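Local structure of probable signal peptide protein (Ralstonia solanacearum, 2QGU) at residues L57-V60 / F61-V64; R76-Q79 / I80-R84; G192-V195 / Q196-D199. The protein probably carries phospholipids as an MlaC-family periplasmic binding protein, and holds a di-palmitoyl phosphatidylethanolamine in its interior pocket. The protein carries 13 engineered substitutions. All coordinates share one frame; numbering follows the deposited sequence.

Contact 1: L57-V60 / F61-V64; sequences LQKV and FQLV. Engineered in segment 57-60: Leu57 (natural residue Met).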
loop_
_atom_site.group_PDB
_atom_site.type_symbol
_atom_site.label_atom_id
_atom_site.label_comp_id
_atom_site.label_asym_id
_atom_site.label_seq_id
_atom_site.Cartn_x
_atom_site.Cartn_y
_atom_site.Cartn_z
ATOM N N LEU A 57 12.765 -6.573 10.136
ATOM C CA LEU A 57 12.283 -6.160 8.818
ATOM C C LEU A 57 11.790 -7.324 7.976
ATOM O O LEU A 57 10.771 -7.207 7.289
ATOM C CB LEU A 57 13.349 -5.370 8.055
ATOM C CG LEU A 57 12.925 -4.788 6.700
ATOM C CD1 LEU A 57 11.814 -3.746 6.849
ATOM C CD2 LEU A 57 14.134 -4.193 6.005
ATOM N N GLN A 58 12.510 -8.443 8.025
ATOM C CA GLN A 58 12.100 -9.630 7.289
ATOM C C GLN A 58 10.676 -10.030 7.658
ATOM O O GLN A 58 9.869 -10.346 6.782
ATOM C CB GLN A 58 13.073 -10.798 7.507
ATOM C CG GLN A 58 12.696 -12.070 6.737
ATOM C CD GLN A 58 12.817 -11.913 5.229
ATOM O OE1 GLN A 58 13.849 -12.244 4.647
ATOM N NE2 GLN A 58 11.771 -11.391 4.592
ATOM N N LYS A 59 10.365 -9.987 8.952
ATOM C CA LYS A 59 9.030 -10.315 9.428
ATOM C C LYS A 59 7.962 -9.308 8.996
ATOM O O LYS A 59 6.807 -9.685 8.798
ATOM C CB LYS A 59 9.039 -10.531 10.945
ATOM C CG LYS A 59 9.816 -11.780 11.339
ATOM C CD LYS A 59 9.840 -11.992 12.837
ATOM C CE LYS A 59 10.529 -13.305 13.182
ATOM N NZ LYS A 59 9.810 -14.490 12.633
ATOM N N VAL A 60 8.348 -8.045 8.824
ATOM C CA VAL A 60 7.414 -7.034 8.307
ATOM C C VAL A 60 7.071 -7.340 6.844
ATOM O O VAL A 60 5.910 -7.260 6.440
ATOM C CB VAL A 60 7.965 -5.594 8.458
ATOM C CG1 VAL A 60 7.053 -4.598 7.781
ATOM C CG2 VAL A 60 8.106 -5.229 9.920
ATOM N N PHE A 61 8.081 -7.696 6.049
ATOM C CA PHE A 61 7.830 -8.123 4.676
ATOM C C PHE A 61 6.891 -9.327 4.636
ATOM O O PHE A 61 5.966 -9.369 3.835
ATOM C CB PHE A 61 9.141 -8.448 3.946
ATOM C CG PHE A 61 9.771 -7.264 3.263
ATOM C CD1 PHE A 61 9.733 -7.148 1.875
ATOM C CD2 PHE A 61 10.409 -6.275 4.003
ATOM C CE1 PHE A 61 10.320 -6.061 1.232
ATOM C CE2 PHE A 61 10.999 -5.171 3.367
ATOM C CZ PHE A 61 10.952 -5.074 1.979
ATOM N N GLN A 62 7.135 -10.299 5.511
ATOM C CA GLN A 62 6.298 -11.494 5.579
ATOM C C GLN A 62 4.864 -11.162 6.012
ATOM O O GLN A 62 3.910 -11.721 5.464
ATOM C CB GLN A 62 6.955 -12.566 6.459
ATOM C CG GLN A 62 8.243 -13.121 5.828
ATOM C CD GLN A 62 9.147 -13.851 6.806
ATOM O OE1 GLN A 62 9.036 -13.696 8.020
ATOM N NE2 GLN A 62 10.067 -14.648 6.265
ATOM N N LEU A 63 4.721 -10.233 6.959
ATOM C CA LEU A 63 3.409 -9.713 7.371
ATOM C C LEU A 63 2.638 -9.143 6.191
ATOM O O LEU A 63 1.454 -9.443 6.003
ATOM C CB LEU A 63 3.569 -8.636 8.455
ATOM C CG LEU A 63 2.357 -7.772 8.842
ATOM C CD1 LEU A 63 1.418 -8.517 9.771
ATOM C CD2 LEU A 63 2.808 -6.483 9.500
ATOM N N VAL A 64 3.312 -8.322 5.394
ATOM C CA VAL A 64 2.682 -7.705 4.232
ATOM C C VAL A 64 2.283 -8.768 3.208
ATOM O O VAL A 64 1.161 -8.760 2.704
ATOM C CB VAL A 64 3.578 -6.606 3.612
ATOM C CG1 VAL A 64 2.991 -6.113 2.291
ATOM C CG2 VAL A 64 3.735 -5.442 4.588
HETATM O O HOH W 1 11.181 -14.533 9.664
#
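Leu57 and Phe61, one helical turn apart, are tied by the nearly linear backbone bond from Phe61 N to Leu57 O (3.0 Å, 166° at the hydrogen), the first of four consecutive i to i+4 bonds that end with Val64 N on Val60 O. This is the opening of the alpha-helix 57-67, which helps wall the phospholipid pocket of the MlaC fold. Leu57, an engineered residue, and Phe61 run side by side in the same direction, and Leu57 CD1 meets the ring at CE2 (3.8 Å). Leu57 CG is turned anti to the backbone N (chi1 -175°), which brings the isobutyl group alongside the ring. The carbonyl oxygen Leu57 O also lies at the ring edge, in its plane, 3.4 Å from Phe61 CD2. Both side chains lean on helix 91-114, Phe61 against Ile106 and Leu57 against Ala110 and Arg107. On another side of the helix, Leu63 and Val60 pack on Leu52 of helix 50-53, while Val64 touches the bound phosphatidylethanolamine.

On the polar side, Gln58 and Lys59 both approach Gln62. Gln58 CG lies 3.7 Å from Gln62 NE2, the two amide planes only 20° apart, and the bend beyond CG turns the Gln58 amide across Phe61, with Gln58 NE2 4.0 Å from Phe61 CB. Lys59 crosses Gln62 at a slant, and a water joins their ends, accepting from Lys59 NZ at 3.3 Å and donating to Gln62 OE1 at 2.8 Å.

Contact 2: R76-Q79 / I80-R84; sequences RTTQ and IAMGR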
loop_
_atom_site.group_PDB
_atom_site.type_symbol
_atom_site.label_atom_id
_atom_site.label_comp_id
_atom_site.label_asym_id
_atom_site.label_seq_id
_atom_site.Cartn_x
_atom_site.Cartn_y
_atom_site.Cartn_z
ATOM N N ARG A 76 -2.220 -3.059 -9.898
ATOM C CA ARG A 76 -2.989 -1.865 -10.258
ATOM C C ARG A 76 -2.380 -0.590 -9.671
ATOM O O ARG A 76 -2.277 0.417 -10.363
ATOM C CB ARG A 76 -4.476 -1.972 -9.896
ATOM C CG ARG A 76 -5.231 -0.718 -10.338
ATOM C CD ARG A 76 -6.738 -0.839 -10.382
ATOM N NE ARG A 76 -7.292 0.435 -10.850
ATOM C CZ ARG A 76 -8.547 0.834 -10.670
ATOM N NH1 ARG A 76 -9.419 0.060 -10.044
ATOM N NH2 ARG A 76 -8.928 2.020 -11.124
ATOM N N THR A 77 -1.974 -0.635 -8.401
ATOM C CA THR A 77 -1.315 0.516 -7.787
ATOM C C THR A 77 -0.112 0.952 -8.617
ATOM O O THR A 77 0.102 2.142 -8.842
ATOM C CB THR A 77 -0.841 0.198 -6.364
ATOM O OG1 THR A 77 -1.852 -0.552 -5.680
ATOM C CG2 THR A 77 -0.541 1.485 -5.595
ATOM N N THR A 78 0.665 -0.029 -9.072
ATOM C CA THR A 78 1.863 0.243 -9.859
ATOM C C THR A 78 1.505 0.790 -11.237
ATOM O O THR A 78 2.143 1.722 -11.720
ATOM C CB THR A 78 2.740 -1.011 -9.985
ATOM O OG1 THR A 78 3.092 -1.474 -8.676
ATOM C CG2 THR A 78 4.026 -0.702 -10.751
ATOM N N GLN A 79 0.478 0.208 -11.855
ATOM C CA GLN A 79 -0.028 0.705 -13.133
ATOM C C GLN A 79 -0.449 2.168 -13.035
ATOM O O GLN A 79 -0.109 2.981 -13.894
ATOM C CB GLN A 79 -1.198 -0.144 -13.615
ATOM C CG GLN A 79 -0.788 -1.509 -14.102
ATOM C CD GLN A 79 -1.955 -2.332 -14.600
ATOM O OE1 GLN A 79 -3.014 -2.381 -13.971
ATOM N NE2 GLN A 79 -1.763 -2.998 -15.733
ATOM N N ILE A 80 -1.185 2.511 -11.978
ATOM C CA ILE A 80 -1.619 3.891 -11.799
ATOM C C ILE A 80 -0.405 4.808 -11.635
ATOM O O ILE A 80 -0.328 5.863 -12.271
ATOM C CB ILE A 80 -2.573 4.042 -10.600
ATOM C CG1 ILE A 80 -3.885 3.296 -10.877
ATOM C CG2 ILE A 80 -2.852 5.529 -10.319
ATOM C CD1 ILE A 80 -4.723 3.042 -9.624
ATOM N N ALA A 81 0.552 4.387 -10.808
ATOM C CA ALA A 81 1.754 5.183 -10.557
ATOM C C ALA A 81 2.597 5.405 -11.814
ATOM O O ALA A 81 3.260 6.433 -11.945
ATOM C CB ALA A 81 2.599 4.548 -9.441
HETATM N N MSE A 82 2.575 4.444 -12.733
HETATM C CA MSE A 82 3.366 4.564 -13.956
HETATM C C MSE A 82 2.651 5.350 -15.051
HETATM O O MSE A 82 3.294 5.840 -15.979
HETATM C CB MSE A 82 3.791 3.190 -14.470
HETATM C CG MSE A 82 4.838 2.506 -13.607
HETATM SE SE MSE A 82 5.776 1.122 -14.597
HETATM C CE MSE A 82 6.714 2.238 -15.894
ATOM N N GLY A 83 1.329 5.475 -14.939
ATOM C CA GLY A 83 0.538 6.237 -15.914
ATOM C C GLY A 83 0.730 5.757 -17.340
ATOM O O GLY A 83 0.759 4.553 -17.595
ATOM N N ARG A 84 0.913 6.698 -18.264
ATOM C CA ARG A 84 1.084 6.352 -19.678
ATOM C C ARG A 84 2.378 5.573 -19.965
ATOM O O ARG A 84 2.547 5.020 -21.055
ATOM C CB ARG A 84 0.976 7.607 -20.561
ATOM C CG ARG A 84 2.145 8.586 -20.455
ATOM C CD ARG A 84 1.853 9.860 -21.240
ATOM N NE ARG A 84 2.982 10.792 -21.246
ATOM C CZ ARG A 84 3.215 11.712 -20.311
ATOM N NH1 ARG A 84 2.409 11.835 -19.260
ATOM N NH2 ARG A 84 4.268 12.512 -20.424
HETATM O O HOH W 2 -1.121 3.012 -16.393
#
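Arg76 and Ile80 make the closest side-chain contact of this last stretch of helix 74-82, over a backbone bond from Ile80 N to Arg76 O that is close to straight (2.9 Å, 165°). Ile80 CG1 stands beside its own backbone N (chi1 -66°), which brings it over Arg76 O at 3.3 Å; the extended end of the chain then carries Ile80 CD1 to Arg76 NE at 3.9 Å, obliquely to the guanidinium. Arg76 itself is extended from CG to NE, and its NH1 forms salt bridges with Glu155 and Asp134, while Tyr164 gives the cation a pi partner. These outside partners probably fix the rotation of the group that Ile80 rests against.

The well-packed side is the buried one. Thr78 is wedged against Ile97 and Phe101 of helix 91-114, the selenomethionine Met82 reaches Ile97 as well, and Ala81, its CB 3.5 Å from Thr77 O, touches Phe181 of helix 173-188. Thr77 lies near the bound lipid, its hydroxyl bonded to Tyr164 O.

Gln79 marks the looser, wetter side. Its carbonyl receives two weak bonds, from Gly83 N (3.1 Å) and Met82 N, and in this structure a water spans the helix end, donating to Gln79 O and to Gly83 O, each at 2.7 Å. Gly83 leaves helical angles with positive phi (56°), a conformation that glycine adopts readily. Weakened last bonds and a positive-phi glycine just after the helix are a familiar way for an alpha-helix to end.

Contact 3: G192-V195 / Q196-D199; sequences GGLV and QFLD. Engineered in segment 192-195: Gly192 (natural residue Ser).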
loop_
_atom_site.group_PDB
_atom_site.type_symbol
_atom_site.label_atom_id
_atom_site.label_comp_id
_atom_site.label_asym_id
_atom_site.label_seq_id
_atom_site.Cartn_x
_atom_site.Cartn_y
_atom_site.Cartn_z
ATOM N N GLY A 192 13.760 3.020 -17.824
ATOM C CA GLY A 192 15.021 2.590 -17.244
ATOM C C GLY A 192 15.470 3.508 -16.121
ATOM O O GLY A 192 16.010 3.048 -15.108
ATOM N N GLY A 193 15.226 4.807 -16.296
ATOM C CA GLY A 193 15.518 5.808 -15.268
ATOM C C GLY A 193 14.744 5.562 -13.985
ATOM O O GLY A 193 15.278 5.738 -12.886
ATOM N N LEU A 194 13.490 5.147 -14.126
ATOM C CA LEU A 194 12.666 4.837 -12.964
ATOM C C LEU A 194 13.177 3.615 -12.199
ATOM O O LEU A 194 13.206 3.618 -10.965
ATOM C CB LEU A 194 11.198 4.661 -13.362
ATOM C CG LEU A 194 10.261 4.335 -12.193
ATOM C CD1 LEU A 194 10.288 5.434 -11.125
ATOM C CD2 LEU A 194 8.853 4.110 -12.664
ATOM N N VAL A 195 13.584 2.576 -12.927
ATOM C CA VAL A 195 14.179 1.396 -12.298
ATOM C C VAL A 195 15.415 1.798 -11.483
ATOM O O VAL A 195 15.574 1.390 -10.333
ATOM C CB VAL A 195 14.538 0.311 -13.349
ATOM C CG1 VAL A 195 15.282 -0.871 -12.705
ATOM C CG2 VAL A 195 13.286 -0.182 -14.072
ATOM N N GLN A 196 16.275 2.614 -12.088
ATOM C CA GLN A 196 17.462 3.139 -11.415
ATOM C C GLN A 196 17.094 3.913 -10.144
ATOM O O GLN A 196 17.707 3.718 -9.090
ATOM C CB GLN A 196 18.239 4.037 -12.384
ATOM C CG GLN A 196 19.548 4.604 -11.847
ATOM C CD GLN A 196 20.177 5.596 -12.810
ATOM O OE1 GLN A 196 19.574 6.617 -13.152
ATOM N NE2 GLN A 196 21.394 5.301 -13.251
ATOM N N PHE A 197 16.094 4.787 -10.252
ATOM C CA PHE A 197 15.615 5.583 -9.124
ATOM C C PHE A 197 15.103 4.703 -7.985
ATOM O O PHE A 197 15.425 4.942 -6.815
ATOM C CB PHE A 197 14.524 6.546 -9.604
ATOM C CG PHE A 197 13.800 7.272 -8.499
ATOM C CD1 PHE A 197 14.372 8.380 -7.880
ATOM C CD2 PHE A 197 12.522 6.874 -8.114
ATOM C CE1 PHE A 197 13.693 9.063 -6.876
ATOM C CE2 PHE A 197 11.836 7.553 -7.109
ATOM C CZ PHE A 197 12.423 8.650 -6.492
ATOM N N LEU A 198 14.304 3.692 -8.321
ATOM C CA LEU A 198 13.783 2.798 -7.285
ATOM C C LEU A 198 14.902 2.039 -6.579
ATOM O O LEU A 198 14.862 1.864 -5.364
ATOM C CB LEU A 198 12.712 1.858 -7.844
ATOM C CG LEU A 198 11.389 2.539 -8.223
ATOM C CD1 LEU A 198 10.468 1.546 -8.919
ATOM C CD2 LEU A 198 10.688 3.152 -7.016
ATOM N N ASP A 199 15.916 1.623 -7.340
ATOM C CA ASP A 199 17.100 1.000 -6.753
ATOM C C ASP A 199 17.786 1.944 -5.764
ATOM O O ASP A 199 18.138 1.543 -4.649
ATOM C CB ASP A 199 18.077 0.561 -7.848
ATOM C CG ASP A 199 17.586 -0.643 -8.635
ATOM O OD1 ASP A 199 16.534 -1.225 -8.282
ATOM O OD2 ASP A 199 18.255 -1.006 -9.627
#
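Leu194 reaches forward along its helix to overlap Phe197, its CD1 lying 4.0 Å from CD2 of the ring, which it approaches obliquely. The same methyl also comes within 4.2 Å of Leu198 CG, so a single branch serves two residues of the next turn. With CG anti to the backbone N (chi1 -180°), Leu194 brings this branch to the hydrophobic side of helix 191-206. Leu198 takes the other common setting, with CG beside its backbone N (chi1 -70°), and this tucks CG to 3.5 Å from Leu194 O. The same oxygen accepts Leu198 N at 2.9 Å, so Leu198 meets it with both its N-H and its side chain, and Phe197 CB lies close as well.

Regular i to i+4 bonds hold the turn together, from Gln196 N on Gly192 O to Asp199 N on Val195 O, the latter 3.0 Å long and 163° at the hydrogen. Gly192 is an engineered residue. On the exposed side, the Asp199 carboxylate folds back over the preceding turn, placing CG 3.3 Å from Val195 O. The acidic group and the carbonyl are both acceptors, so their closeness is not a bond. The extended Gln196 chain also lies on the exposed side, and its OE1 takes a weak hydrogen bond from Arg188.

The apolar side faces two helices at once: Phe197 packs on Gln180 and Val184 of helix 173-188, Leu194 bridges Phe181 and Ile97, and Leu198 lies on Ile97 and Leu104 of helix 91-114.

How the contacts relate
Contacts 1, 2 and 3 follow one another along the chain, on helices 57-67, 74-82 and 191-206. Contacts 1 and 2, on successive helices, lie on opposite sides of the chain's centre, with their centres about 24 Å apart; contact 3 is about 23 Å from contact 1 but only about 15 Å from contact 2, measured between centres. None touches another directly. Helix 91-114 is their common support, and Phe181 and Ile97 each meet both contact 2 and contact 3. Contacts 1 and 2 lie on helices that reach the lipid through Val64 and Thr77, whereas contact 3, its Leu198 side chain about 12 Å from the lipid, joins the helices packed beside them.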